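Local coordinates for CglIIR protein (PDB 6F1S), which probably powers the CglI restriction endonuclease as its H subunit, which contains a DEAD-Z1 helicase-like NTPase motor; this is the C-terminal domain, at residues P88-R93 / V122-L127; T98-N103 / I128-E133; R93-T98 / P112-L117. All blocks are in the same frame, centred on the assembly; numbering follows the deposited sequence.

Interaction 1 of 3, residues P88-R93 / V122-L127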
ATOM      1  N   PRO A  88     -11.072  19.832   2.637  1.00 55.87           N
ATOM      2  CA  PRO A  88      -9.669  20.255   2.743  1.00 54.23           C
ATOM      3  C   PRO A  88      -8.954  19.759   4.005  1.00 52.34           C
ATOM      4  O   PRO A  88      -7.731  19.602   3.988  1.00 50.59           O
ATOM      5  CB  PRO A  88      -9.769  21.784   2.752  1.00 55.80           C
ATOM      6  CG  PRO A  88     -11.042  22.078   2.051  1.00 56.45           C
ATOM      7  CD  PRO A  88     -11.976  20.979   2.450  1.00 56.43           C
ATOM      8  N   HIS A  89      -9.704  19.518   5.076  1.00 52.11           N
ATOM      9  CA  HIS A  89      -9.105  19.089   6.335  1.00 50.59           C
ATOM     10  C   HIS A  89      -8.933  17.578   6.401  1.00 46.87           C
ATOM     11  O   HIS A  89      -8.167  17.072   7.223  1.00 45.75           O
ATOM     12  CB  HIS A  89      -9.945  19.562   7.522  1.00 53.56           C
ATOM     13  CG  HIS A  89      -9.508  20.877   8.088  1.00 56.11           C
ATOM     14  ND1 HIS A  89      -9.792  22.082   7.481  1.00 57.24           N
ATOM     15  CD2 HIS A  89      -8.804  21.175   9.207  1.00 56.25           C
ATOM     16  CE1 HIS A  89      -9.282  23.065   8.203  1.00 58.00           C
ATOM     17  NE2 HIS A  89      -8.678  22.541   9.255  1.00 57.09           N
ATOM     18  N   LEU A  90      -9.646  16.860   5.539  1.00 43.62           N
ATOM     19  CA  LEU A  90      -9.607  15.401   5.562  1.00 40.06           C
ATOM     20  C   LEU A  90      -8.204  14.864   5.280  1.00 36.63           C
ATOM     21  O   LEU A  90      -7.537  15.291   4.335  1.00 35.25           O
ATOM     22  CB  LEU A  90     -10.599  14.817   4.558  1.00 41.14           C
ATOM     23  CG  LEU A  90     -10.693  13.290   4.578  1.00 41.18           C
ATOM     24  CD1 LEU A  90     -11.101  12.801   5.964  1.00 40.23           C
ATOM     25  CD2 LEU A  90     -11.661  12.790   3.515  1.00 40.85           C
ATOM     26  N   THR A  91      -7.759  13.933   6.118  1.00 33.57           N
ATOM     27  CA  THR A  91      -6.456  13.314   5.942  1.00 31.20           C
ATOM     28  C   THR A  91      -6.608  11.823   5.656  1.00 29.29           C
ATOM     29  O   THR A  91      -7.638  11.218   5.959  1.00 28.48           O
ATOM     30  CB  THR A  91      -5.551  13.509   7.186  1.00 37.69           C
ATOM     31  OG1 THR A  91      -6.199  12.977   8.348  1.00 37.36           O
ATOM     32  CG2 THR A  91      -5.253  14.983   7.410  1.00 38.20           C
ATOM     33  N   ALA A  92      -5.576  11.238   5.061  1.00 26.09           N
ATOM     34  CA  ALA A  92      -5.546   9.804   4.843  1.00 25.47           C
ATOM     35  C   ALA A  92      -4.888   9.118   6.029  1.00 23.95           C
ATOM     36  O   ALA A  92      -4.071   9.714   6.732  1.00 23.67           O
ATOM     37  CB  ALA A  92      -4.808   9.466   3.551  1.00 24.27           C
ATOM     38  N   ARG A  93      -5.269   7.867   6.254  1.00 22.63           N
ATOM     39  CA  ARG A  93      -4.627   7.035   7.260  1.00 20.47           C
ATOM     40  C   ARG A  93      -3.636   6.100   6.571  1.00 18.95           C
ATOM     41  O   ARG A  93      -3.946   5.500   5.539  1.00 18.53           O
ATOM     42  CB  ARG A  93      -5.670   6.244   8.052  1.00 20.87           C
ATOM     43  CG  ARG A  93      -5.114   5.430   9.210  1.00 20.53           C
ATOM     44  CD  ARG A  93      -6.242   4.761   9.970  1.00 20.52           C
ATOM     45  NE  ARG A  93      -5.771   3.933  11.076  1.00 20.04           N
ATOM     46  CZ  ARG A  93      -6.544   3.103  11.771  1.00 20.69           C
ATOM     47  NH1 ARG A  93      -7.833   2.981  11.474  1.00 20.28           N
ATOM     48  NH2 ARG A  93      -6.025   2.389  12.762  1.00 19.83           N
ATOM     49  N   VAL A 122     -13.763   3.751   8.441  1.00 32.03           N
ATOM     50  CA  VAL A 122     -14.790   4.162   7.486  1.00 35.20           C
ATOM     51  C   VAL A 122     -14.785   5.665   7.220  1.00 36.09           C
ATOM     52  O   VAL A 122     -15.582   6.161   6.426  1.00 38.91           O
ATOM     53  CB  VAL A 122     -16.202   3.750   7.964  1.00 37.17           C
ATOM     54  CG1 VAL A 122     -16.340   2.232   7.967  1.00 37.76           C
ATOM     55  CG2 VAL A 122     -16.492   4.323   9.341  1.00 37.39           C
ATOM     56  N   ALA A 123     -13.885   6.388   7.877  1.00 34.92           N
ATOM     57  CA  ALA A 123     -13.791   7.830   7.692  1.00 35.07           C
ATOM     58  C   ALA A 123     -12.616   8.210   6.799  1.00 34.63           C
ATOM     59  O   ALA A 123     -12.777   8.943   5.827  1.00 35.57           O
ATOM     60  CB  ALA A 123     -13.669   8.527   9.036  1.00 35.74           C
ATOM     61  N   HIS A 124     -11.435   7.710   7.138  1.00 34.17           N
ATOM     62  CA  HIS A 124     -10.221   8.076   6.419  1.00 34.13           C
ATOM     63  C   HIS A 124      -9.961   7.169   5.226  1.00 29.79           C
ATOM     64  O   HIS A 124     -10.064   5.947   5.335  1.00 27.50           O
ATOM     65  CB  HIS A 124      -9.005   8.027   7.352  1.00 38.60           C
ATOM     66  CG  HIS A 124      -9.053   9.018   8.473  1.00 43.04           C
ATOM     67  ND1 HIS A 124      -8.751  10.351   8.303  1.00 44.63           N
ATOM     68  CD2 HIS A 124      -9.352   8.864   9.785  1.00 45.07           C
ATOM     69  CE1 HIS A 124      -8.872  10.979   9.458  1.00 46.36           C
ATOM     70  NE2 HIS A 124      -9.235  10.099  10.374  1.00 47.20           N
ATOM     71  N   PRO A 125      -9.628   7.768   4.074  1.00 27.21           N
ATOM     72  CA  PRO A 125      -9.025   6.972   3.002  1.00 24.11           C
ATOM     73  C   PRO A 125      -7.821   6.239   3.577  1.00 22.31           C
ATOM     74  O   PRO A 125      -7.026   6.859   4.284  1.00 24.05           O
ATOM     75  CB  PRO A 125      -8.611   8.018   1.967  1.00 22.74           C
ATOM     76  CG  PRO A 125      -9.502   9.180   2.232  1.00 23.64           C
ATOM     77  CD  PRO A 125      -9.756   9.188   3.708  1.00 25.63           C
ATOM     78  N   LEU A 126      -7.707   4.944   3.312  1.00 18.43           N
ATOM     79  CA  LEU A 126      -6.729   4.118   4.000  1.00 18.12           C
ATOM     80  C   LEU A 126      -5.690   3.527   3.048  1.00 16.73           C
ATOM     81  O   LEU A 126      -6.037   2.922   2.034  1.00 15.96           O
ATOM     82  CB  LEU A 126      -7.443   2.992   4.760  1.00 19.15           C
ATOM     83  CG  LEU A 126      -6.558   2.023   5.540  1.00 20.79           C
ATOM     84  CD1 LEU A 126      -5.793   2.752   6.632  1.00 19.27           C
ATOM     85  CD2 LEU A 126      -7.382   0.887   6.132  1.00 22.20           C
ATOM     86  N   LEU A 127      -4.415   3.718   3.379  1.00 14.75           N
ATOM     87  CA  LEU A 127      -3.319   3.059   2.669  1.00 12.43           C
ATOM     88  C   LEU A 127      -2.539   2.165   3.626  1.00 13.44           C
ATOM     89  O   LEU A 127      -1.983   2.632   4.623  1.00 14.11           O
ATOM     90  CB  LEU A 127      -2.378   4.083   2.021  1.00 12.23           C
ATOM     91  CG  LEU A 127      -1.093   3.547   1.363  1.00 13.66           C
ATOM     92  CD1 LEU A 127      -1.398   2.725   0.115  1.00 11.83           C
ATOM     93  CD2 LEU A 127      -0.095   4.664   1.038  1.00  8.87           C
TER

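Interaction 2 of 3, residues T98-N103 / I128-E133. With EDO (1,2-ethanediol), chain C.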
ATOM      1  N   THR A  98       6.247  -4.028   8.627  1.00 14.16           N
ATOM      2  CA  THR A  98       7.470  -4.633   8.128  1.00 13.44           C
ATOM      3  C   THR A  98       7.574  -6.089   8.578  1.00 14.22           C
ATOM      4  O   THR A  98       6.729  -6.575   9.338  1.00 13.26           O
ATOM      5  CB  THR A  98       8.700  -3.836   8.586  1.00 12.99           C
ATOM      6  OG1 THR A  98       8.759  -3.830  10.017  1.00 13.86           O
ATOM      7  CG2 THR A  98       8.611  -2.402   8.072  1.00 11.43           C
ATOM      8  N   ASN A  99       8.604  -6.777   8.091  1.00 14.59           N
ATOM      9  CA  ASN A  99       8.829  -8.194   8.385  1.00 15.02           C
ATOM     10  C   ASN A  99       7.604  -9.037   8.006  1.00 16.24           C
ATOM     11  O   ASN A  99       7.283 -10.022   8.658  1.00 15.20           O
ATOM     12  CB  ASN A  99       9.194  -8.386   9.865  1.00 14.59           C
ATOM     13  CG  ASN A  99       9.547  -9.829  10.205  1.00 17.02           C
ATOM     14  OD1 ASN A  99      10.207 -10.521   9.425  1.00 16.73           O
ATOM     15  ND2 ASN A  99       9.070 -10.301  11.359  1.00 14.82           N
ATOM     16  N   ARG A 100       6.914  -8.642   6.943  1.00 17.47           N
ATOM     17  CA  ARG A 100       5.802  -9.440   6.445  1.00 20.22           C
ATOM     18  C   ARG A 100       6.320 -10.585   5.592  1.00 21.10           C
ATOM     19  O   ARG A 100       7.330 -10.449   4.900  1.00 22.74           O
ATOM     20  CB  ARG A 100       4.820  -8.577   5.647  1.00 22.81           C
ATOM     21  CG  ARG A 100       4.194  -7.423   6.438  1.00 24.61           C
ATOM     22  CD  ARG A 100       3.414  -7.899   7.662  1.00 26.59           C
ATOM     23  NE  ARG A 100       4.289  -8.181   8.798  1.00 29.30           N
ATOM     24  CZ  ARG A 100       3.939  -8.897   9.861  1.00 32.34           C
ATOM     25  NH1 ARG A 100       2.714  -9.399   9.950  1.00 32.64           N
ATOM     26  NH2 ARG A 100       4.815  -9.108  10.838  1.00 32.20           N
ATOM     27  N   LYS A 101       5.631 -11.721   5.664  1.00 22.17           N
ATOM     28  CA  LYS A 101       6.002 -12.903   4.892  1.00 21.64           C
ATOM     29  C   LYS A 101       4.807 -13.436   4.119  1.00 23.01           C
ATOM     30  O   LYS A 101       4.100 -14.326   4.582  1.00 25.13           O
ATOM     31  CB  LYS A 101       6.561 -13.990   5.805  1.00 20.95           C
ATOM     32  CG  LYS A 101       7.846 -13.613   6.494  1.00 21.26           C
ATOM     33  CD  LYS A 101       8.990 -13.564   5.508  1.00 21.29           C
ATOM     34  CE  LYS A 101      10.308 -13.338   6.226  1.00 21.52           C
ATOM     35  NZ  LYS A 101      11.458 -13.561   5.313  1.00 21.32           N
ATOM     36  N   VAL A 102       4.584 -12.868   2.942  1.00 23.15           N
ATOM     37  CA  VAL A 102       3.485 -13.264   2.077  1.00 24.19           C
ATOM     38  C   VAL A 102       4.049 -13.544   0.690  1.00 26.28           C
ATOM     39  O   VAL A 102       4.819 -12.746   0.158  1.00 27.00           O
ATOM     40  CB  VAL A 102       2.398 -12.163   1.999  1.00 25.44           C
ATOM     41  CG1 VAL A 102       1.264 -12.585   1.084  1.00 25.64           C
ATOM     42  CG2 VAL A 102       1.875 -11.816   3.390  1.00 24.08           C
ATOM     43  N   ASN A 103       3.696 -14.679   0.104  1.00 27.58           N
ATOM     44  CA  ASN A 103       4.183 -14.971  -1.238  1.00 28.17           C
ATOM     45  C   ASN A 103       3.361 -14.256  -2.289  1.00 26.63           C
ATOM     46  O   ASN A 103       2.192 -13.946  -2.079  1.00 25.77           O
ATOM     47  CB  ASN A 103       4.179 -16.474  -1.511  1.00 30.56           C
ATOM     48  CG  ASN A 103       5.250 -17.205  -0.733  1.00 32.56           C
ATOM     49  OD1 ASN A 103       6.443 -17.047  -0.996  1.00 32.03           O
ATOM     50  ND2 ASN A 103       4.832 -18.018   0.229  1.00 33.66           N
ATOM     51  N   ILE A 128      -2.516   0.873   3.330  1.00 13.42           N
ATOM     52  CA  ILE A 128      -1.726  -0.072   4.103  1.00 13.17           C
ATOM     53  C   ILE A 128      -0.557  -0.553   3.251  1.00 13.99           C
ATOM     54  O   ILE A 128      -0.757  -1.054   2.146  1.00 14.63           O
ATOM     55  CB  ILE A 128      -2.573  -1.278   4.568  1.00 13.09           C
ATOM     56  CG1 ILE A 128      -3.784  -0.802   5.382  1.00 12.46           C
ATOM     57  CG2 ILE A 128      -1.728  -2.254   5.362  1.00  8.31           C
ATOM     58  CD1 ILE A 128      -4.666  -1.939   5.914  1.00 12.98           C
ATOM     59  N   LEU A 129       0.661  -0.388   3.756  1.00 13.00           N
ATOM     60  CA  LEU A 129       1.847  -0.835   3.032  1.00 13.89           C
ATOM     61  C   LEU A 129       2.534  -1.988   3.768  1.00 14.07           C
ATOM     62  O   LEU A 129       2.861  -1.882   4.948  1.00 13.21           O
ATOM     63  CB  LEU A 129       2.821   0.331   2.821  1.00 13.99           C
ATOM     64  CG  LEU A 129       2.380   1.372   1.784  1.00 13.65           C
ATOM     65  CD1 LEU A 129       3.182   2.670   1.881  1.00 14.05           C
ATOM     66  CD2 LEU A 129       2.475   0.808   0.387  1.00 13.14           C
ATOM     67  N   TYR A 130       2.724  -3.096   3.059  1.00 13.82           N
ATOM     68  CA  TYR A 130       3.392  -4.270   3.609  1.00 14.49           C
ATOM     69  C   TYR A 130       4.790  -4.414   3.024  1.00 15.36           C
ATOM     70  O   TYR A 130       4.948  -4.487   1.801  1.00 15.63           O
ATOM     71  CB  TYR A 130       2.592  -5.547   3.327  1.00 14.40           C
ATOM     72  CG  TYR A 130       1.589  -5.935   4.393  1.00 15.36           C
ATOM     73  CD1 TYR A 130       0.964  -4.975   5.170  1.00 15.90           C
ATOM     74  CD2 TYR A 130       1.265  -7.272   4.614  1.00 15.39           C
ATOM     75  CE1 TYR A 130       0.039  -5.328   6.138  1.00 15.74           C
ATOM     76  CE2 TYR A 130       0.348  -7.632   5.583  1.00 15.60           C
ATOM     77  CZ  TYR A 130      -0.260  -6.653   6.343  1.00 16.18           C
ATOM     78  OH  TYR A 130      -1.178  -6.988   7.315  1.00 15.50           O
ATOM     79  N   ARG A 131       5.797  -4.456   3.892  1.00 14.78           N
ATOM     80  CA  ARG A 131       7.173  -4.660   3.452  1.00 14.28           C
ATOM     81  C   ARG A 131       7.523  -6.139   3.519  1.00 13.73           C
ATOM     82  O   ARG A 131       7.509  -6.740   4.585  1.00 11.41           O
ATOM     83  CB  ARG A 131       8.151  -3.840   4.299  1.00 14.96           C
ATOM     84  CG  ARG A 131       9.566  -3.733   3.727  1.00 14.47           C
ATOM     85  CD  ARG A 131      10.501  -3.039   4.710  1.00 15.28           C
ATOM     86  NE  ARG A 131      11.818  -2.771   4.141  1.00 15.78           N
ATOM     87  CZ  ARG A 131      12.827  -3.635   4.159  1.00 17.19           C
ATOM     88  NH1 ARG A 131      12.668  -4.831   4.712  1.00 15.81           N
ATOM     89  NH2 ARG A 131      13.994  -3.306   3.620  1.00 17.55           N
ATOM     90  N   ILE A 132       7.831  -6.722   2.367  1.00 17.42           N
ATOM     91  CA  ILE A 132       8.146  -8.144   2.287  1.00 18.19           C
ATOM     92  C   ILE A 132       9.568  -8.351   1.796  1.00 20.53           C
ATOM     93  O   ILE A 132       9.940  -7.858   0.731  1.00 19.48           O
ATOM     94  CB  ILE A 132       7.177  -8.885   1.353  1.00 16.34           C
ATOM     95  CG1 ILE A 132       5.744  -8.732   1.855  1.00 14.70           C
ATOM     96  CG2 ILE A 132       7.559 -10.358   1.238  1.00 15.44           C
ATOM     97  CD1 ILE A 132       4.704  -9.281   0.907  1.00 15.46           C
ATOM     98  N   GLU A 133      10.350  -9.090   2.577  1.00 24.42           N
ATOM     99  CA  GLU A 133      11.756  -9.322   2.275  1.00 27.42           C
ATOM    100  C   GLU A 133      12.148 -10.768   2.569  1.00 26.20           C
ATOM    101  O   GLU A 133      11.661 -11.364   3.523  1.00 24.98           O
ATOM    102  CB  GLU A 133      12.629  -8.360   3.083  1.00 32.09           C
ATOM    103  CG  GLU A 133      14.106  -8.416   2.763  1.00 38.73           C
ATOM    104  CD  GLU A 133      14.963  -7.865   3.888  1.00 44.70           C
ATOM    105  OE1 GLU A 133      14.883  -6.653   4.173  1.00 43.76           O
ATOM    106  OE2 GLU A 133      15.715  -8.654   4.496  1.00 51.85           O
TER
HETATM  107  C1  EDO C 702       0.507 -10.760   7.081  1.00 39.52           C
HETATM  108  O1  EDO C 702      -0.490 -11.573   6.441  1.00 38.10           O
HETATM  109  C2  EDO C 702       1.374 -11.595   8.017  1.00 40.18           C
HETATM  110  O2  EDO C 702       2.656 -11.841   7.423  1.00 40.02           O
HETATM  111  O   HOH W   1      10.676  -6.232   5.811  1.00 15.09           O
HETATM  112  O   HOH W   2       9.734  -9.166   5.286  1.00 19.55           O

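Interaction 3 of 3, residues R93-T98 / P112-L117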
ATOM      1  N   ARG A  93      -5.269   7.867   6.254  1.00 22.63           N
ATOM      2  CA  ARG A  93      -4.627   7.035   7.260  1.00 20.47           C
ATOM      3  C   ARG A  93      -3.636   6.100   6.571  1.00 18.95           C
ATOM      4  O   ARG A  93      -3.946   5.500   5.539  1.00 18.53           O
ATOM      5  CB  ARG A  93      -5.670   6.244   8.052  1.00 20.87           C
ATOM      6  CG  ARG A  93      -5.114   5.430   9.210  1.00 20.53           C
ATOM      7  CD  ARG A  93      -6.242   4.761   9.970  1.00 20.52           C
ATOM      8  NE  ARG A  93      -5.771   3.933  11.076  1.00 20.04           N
ATOM      9  CZ  ARG A  93      -6.544   3.103  11.771  1.00 20.69           C
ATOM     10  NH1 ARG A  93      -7.833   2.981  11.474  1.00 20.28           N
ATOM     11  NH2 ARG A  93      -6.025   2.389  12.762  1.00 19.83           N
HETATM   12  N   MSE A  94      -2.435   5.998   7.128  1.00 17.96           N
HETATM   13  CA  MSE A  94      -1.412   5.143   6.541  1.00 16.48           C
HETATM   14  C   MSE A  94      -0.835   4.177   7.569  1.00 14.77           C
HETATM   15  O   MSE A  94      -0.410   4.578   8.659  1.00 13.21           O
HETATM   16  CB  MSE A  94      -0.288   5.974   5.913  1.00 15.09           C
HETATM   17  CG  MSE A  94       0.734   5.112   5.179  1.00 14.35           C
HETATM   18 SE   MSE A  94       1.954   6.091   3.996  1.00 36.63          SE
HETATM   19  CE  MSE A  94       3.180   6.808   5.333  1.00  8.59           C
ATOM     20  N   VAL A  95      -0.835   2.899   7.202  1.00 12.79           N
ATOM     21  CA  VAL A  95      -0.316   1.844   8.053  1.00 12.24           C
ATOM     22  C   VAL A  95       0.868   1.171   7.361  1.00 12.20           C
ATOM     23  O   VAL A  95       0.754   0.705   6.227  1.00 13.20           O
ATOM     24  CB  VAL A  95      -1.410   0.804   8.392  1.00 12.83           C
ATOM     25  CG1 VAL A  95      -0.840  -0.346   9.205  1.00 10.46           C
ATOM     26  CG2 VAL A  95      -2.565   1.475   9.134  1.00 12.05           C
ATOM     27  N   LEU A  96       2.007   1.155   8.045  1.00 12.96           N
ATOM     28  CA  LEU A  96       3.227   0.544   7.533  1.00 13.43           C
ATOM     29  C   LEU A  96       3.575  -0.676   8.367  1.00 15.42           C
ATOM     30  O   LEU A  96       3.788  -0.557   9.572  1.00 14.87           O
ATOM     31  CB  LEU A  96       4.400   1.532   7.562  1.00 13.20           C
ATOM     32  CG  LEU A  96       4.236   2.908   6.917  1.00 13.55           C
ATOM     33  CD1 LEU A  96       5.505   3.743   7.103  1.00 13.64           C
ATOM     34  CD2 LEU A  96       3.889   2.783   5.446  1.00 12.42           C
ATOM     35  N   ARG A  97       3.625  -1.842   7.731  1.00 15.62           N
ATOM     36  CA  ARG A  97       4.034  -3.073   8.405  1.00 14.66           C
ATOM     37  C   ARG A  97       5.313  -3.611   7.785  1.00 16.08           C
ATOM     38  O   ARG A  97       5.446  -3.666   6.558  1.00 17.28           O
ATOM     39  CB  ARG A  97       2.943  -4.145   8.315  1.00 15.02           C
ATOM     40  CG  ARG A  97       1.570  -3.701   8.755  1.00 15.46           C
ATOM     41  CD  ARG A  97       1.480  -3.525  10.252  1.00 13.58           C
ATOM     42  NE  ARG A  97       0.095  -3.301  10.639  1.00 14.34           N
ATOM     43  CZ  ARG A  97      -0.283  -2.630  11.717  1.00 15.95           C
ATOM     44  NH1 ARG A  97       0.629  -2.103  12.524  1.00 20.29           N
ATOM     45  NH2 ARG A  97      -1.571  -2.472  11.980  1.00 13.21           N
ATOM     46  N   THR A  98       6.247  -4.028   8.627  1.00 14.16           N
ATOM     47  CA  THR A  98       7.470  -4.633   8.128  1.00 13.44           C
ATOM     48  C   THR A  98       7.574  -6.089   8.578  1.00 14.22           C
ATOM     49  O   THR A  98       6.729  -6.575   9.338  1.00 13.26           O
ATOM     50  CB  THR A  98       8.700  -3.836   8.586  1.00 12.99           C
ATOM     51  OG1 THR A  98       8.759  -3.830  10.017  1.00 13.86           O
ATOM     52  CG2 THR A  98       8.611  -2.402   8.072  1.00 11.43           C
ATOM     53  N   PRO A 112      -4.898 -10.969   9.727  1.00 17.78           N
ATOM     54  CA  PRO A 112      -6.232 -10.871  10.336  1.00 18.01           C
ATOM     55  C   PRO A 112      -6.427  -9.563  11.094  1.00 18.74           C
ATOM     56  O   PRO A 112      -7.528  -9.020  11.105  1.00 20.56           O
ATOM     57  CB  PRO A 112      -6.270 -12.064  11.293  1.00 17.72           C
ATOM     58  CG  PRO A 112      -5.259 -13.025  10.750  1.00 16.25           C
ATOM     59  CD  PRO A 112      -4.175 -12.174  10.180  1.00 16.21           C
ATOM     60  N   THR A 113      -5.359  -9.056  11.702  1.00 20.46           N
ATOM     61  CA  THR A 113      -5.419  -7.793  12.438  1.00 21.30           C
ATOM     62  C   THR A 113      -5.679  -6.608  11.509  1.00 21.19           C
ATOM     63  O   THR A 113      -6.478  -5.729  11.822  1.00 21.98           O
ATOM     64  CB  THR A 113      -4.112  -7.548  13.223  1.00 21.72           C
ATOM     65  OG1 THR A 113      -3.974  -8.549  14.234  1.00 23.70           O
ATOM     66  CG2 THR A 113      -4.116  -6.171  13.876  1.00 20.54           C
ATOM     67  N   ASP A 114      -5.011  -6.590  10.362  1.00 20.75           N
ATOM     68  CA  ASP A 114      -5.181  -5.487   9.419  1.00 21.71           C
ATOM     69  C   ASP A 114      -6.503  -5.577   8.634  1.00 22.07           C
ATOM     70  O   ASP A 114      -7.025  -4.558   8.173  1.00 19.11           O
ATOM     71  CB  ASP A 114      -3.979  -5.418   8.472  1.00 21.16           C
ATOM     72  CG  ASP A 114      -2.726  -4.895   9.167  1.00 22.04           C
ATOM     73  OD1 ASP A 114      -2.877  -4.035  10.054  1.00 23.17           O
ATOM     74  OD2 ASP A 114      -1.602  -5.341   8.843  1.00 21.71           O
ATOM     75  N   GLN A 115      -7.040  -6.792   8.495  1.00 22.91           N
ATOM     76  CA  GLN A 115      -8.388  -6.979   7.959  1.00 24.21           C
ATOM     77  C   GLN A 115      -9.389  -6.230   8.841  1.00 23.90           C
ATOM     78  O   GLN A 115     -10.174  -5.412   8.351  1.00 25.30           O
ATOM     79  CB  GLN A 115      -8.762  -8.464   7.885  1.00 27.64           C
ATOM     80  CG  GLN A 115      -8.510  -9.142   6.533  1.00 31.33           C
ATOM     81  CD  GLN A 115      -9.385  -8.596   5.408  1.00 33.93           C
ATOM     82  OE1 GLN A 115     -10.394  -7.933   5.648  1.00 37.76           O
ATOM     83  NE2 GLN A 115      -8.989  -8.864   4.175  1.00 32.83           N
ATOM     84  N   ALA A 116      -9.343  -6.503  10.145  1.00 21.61           N
ATOM     85  CA  ALA A 116     -10.257  -5.877  11.096  1.00 22.59           C
ATOM     86  C   ALA A 116     -10.021  -4.378  11.150  1.00 23.16           C
ATOM     87  O   ALA A 116     -10.974  -3.607  11.234  1.00 26.63           O
ATOM     88  CB  ALA A 116     -10.100  -6.498  12.488  1.00 20.81           C
ATOM     89  N   LEU A 117      -8.752  -3.975  11.114  1.00 21.53           N
ATOM     90  CA  LEU A 117      -8.389  -2.560  11.117  1.00 20.47           C
ATOM     91  C   LEU A 117      -9.063  -1.843   9.958  1.00 22.15           C
ATOM     92  O   LEU A 117      -9.710  -0.813  10.148  1.00 23.31           O
ATOM     93  CB  LEU A 117      -6.865  -2.383  11.039  1.00 19.33           C
ATOM     94  CG  LEU A 117      -6.261  -0.983  11.228  1.00 18.90           C
ATOM     95  CD1 LEU A 117      -4.821  -1.088  11.696  1.00 16.98           C
ATOM     96  CD2 LEU A 117      -6.333  -0.126   9.961  1.00 16.62           C
TER
HETATM   97  O   HOH W   3      -9.492   1.262  12.530  1.00 21.92           O

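Interaction 1 of 3, residues P88-R93 / V122-L127
H124 turns its imidazole toward T91, and ND1 donates to the carbonyl oxygen T91 O over 2.7 Å. The acceptor lies at the ring edge, in the imidazole plane, whereas ND1 itself sits above the plane of the T91 carbonyl. Followed outward, H124 CB packs 3.8 Å from R93 CB, ND1 makes the bond, and CE1 comes within 3.5 Å of T91 OG1, the two side chains lying side by side and pointing the same way. With CG anti to the carbonyl carbon (chi1 -64°), the ring lies beside the T91 side chain. L90 crosses this ring obliquely with CD1, while its other branch, CD2, meets P125 CD tip to tip at 4.1 Å. Just beyond, the two chains join as parallel strands. R93 N donates to P125 O and R93 O accepts from L127 N, each bond 2.8 Å long, so one residue bonds on both sides of L126. The R93 stem runs beside L126 CD1, which approaches R93 CB to 3.8 Å; the R93 guanidinium forms salt bridges with D49 and E121. L90 and P125 also rest on M54 and F83 of the flanking helices. Here two adjacent parallel strands of a beta-alpha-beta unit begin to pair.

Interaction 2 of 3, residues T98-N103 / I128-E133
One face of the Y130 ring is covered by R100, whose CG lies 3.9 Å from the ring centroid and whose CD follows, offset toward the rim. This is a CH-pi contact made by the aliphatic stem: the guanidinium plane stands 88° from the ring, and NE hydrogen-bonds back to T98 O at 3.0 Å, from above that carbonyl plane. At the ring edge, Y130 CE2 meets C1 of a bound 1,2-ethanediol, probably from the crystallisation liquor. The R131 guanidinium receives two partners at its edge, E133 OE1 in a salt bridge and a water that also accepts from N99 N; its NE reaches D36. R100 N donates to R131 O at 3.1 Å. A second water accepts from the amide of E133 and lies 2.8 Å from R100 O. Farther along, K101, whose chain bends at CD (chi2 -71°), hydrogen-bonds through NZ to E133 O at 2.8 Å, in the plane of that carbonyl. I132 CD1 packs 3.8 Å from V102 CB. The chain turns a corner at N99, beside the last residues of strand 126-132. Strand 152-158 borders that strand through W153 and I152, and helix 32-46 packs on T98 and R131 through L40.

Interaction 3 of 3, residues R93-T98 / P112-L117
R97 and D114 reach toward each other tip to tip, their guanidinium and carboxylate planes only 13° apart. The arginine presents its side, and both NE and NH2 converge on one oxygen in a salt bridge: D114 OD1 accepts from R97 NH2 at 2.8 Å and from R97 NE at 3.1 Å, both on its syn side and both close to the guanidinium plane. The R97 chain bends at CD (chi2 -72°) on its way to D114. V95 CG1 lies 3.3 Å above the guanidinium plane of R97, offset toward the rim, and R97 NH1 goes on to E48 in a further salt bridge. On the helix, D114 N is bonded to S111 OG, which probably helps to position the start of the helix that carries the carboxylate.

The strand and helix run antiparallel, at 179°, with their axes 11.8 Å apart; this is helix 112-120 of the beta-alpha-beta crossover packing over the first of its two parallel strands. R93, V95 and R97 face the helix, and L117 is the apolar residue that meets all three. Its branches divide the work. L117 CD2 sits over one face of the R93 guanidinium, 3.7 Å from R93 CZ, and slides past V95 CG2 at 4.2 Å; L117 CD1 meets the edge of the R97 guanidinium, 3.5 Å from R97 NH2. The R93 group, approached tip to tip by the leucine, bonds at its edge through NH1 to a water that donates to L117 O.

Overall arrangement
All three contacts belong to one beta-alpha-beta unit. Interactions 1 and 2 join the same two parallel strands near opposite ends, with centres 23 Å apart on opposite sides of the chain's centre, whereas interaction 3 lays the crossover helix on the first strand and is nested in the loop closed by interaction 1. All are partly buried, with exposed residues most numerous in interaction 2 and none among the touching residues of interaction 3. Interaction 1 combines regular strand bonds and apolar packing with a histidine bond, interaction 2 relies on waters and charged residues where the first strand turns a corner, and interaction 3 rests on a salt bridge beside a leucine. R93 links interactions 1 and 3; L129 N, 2.7 Å from V95 O, ties interaction 2 to 3.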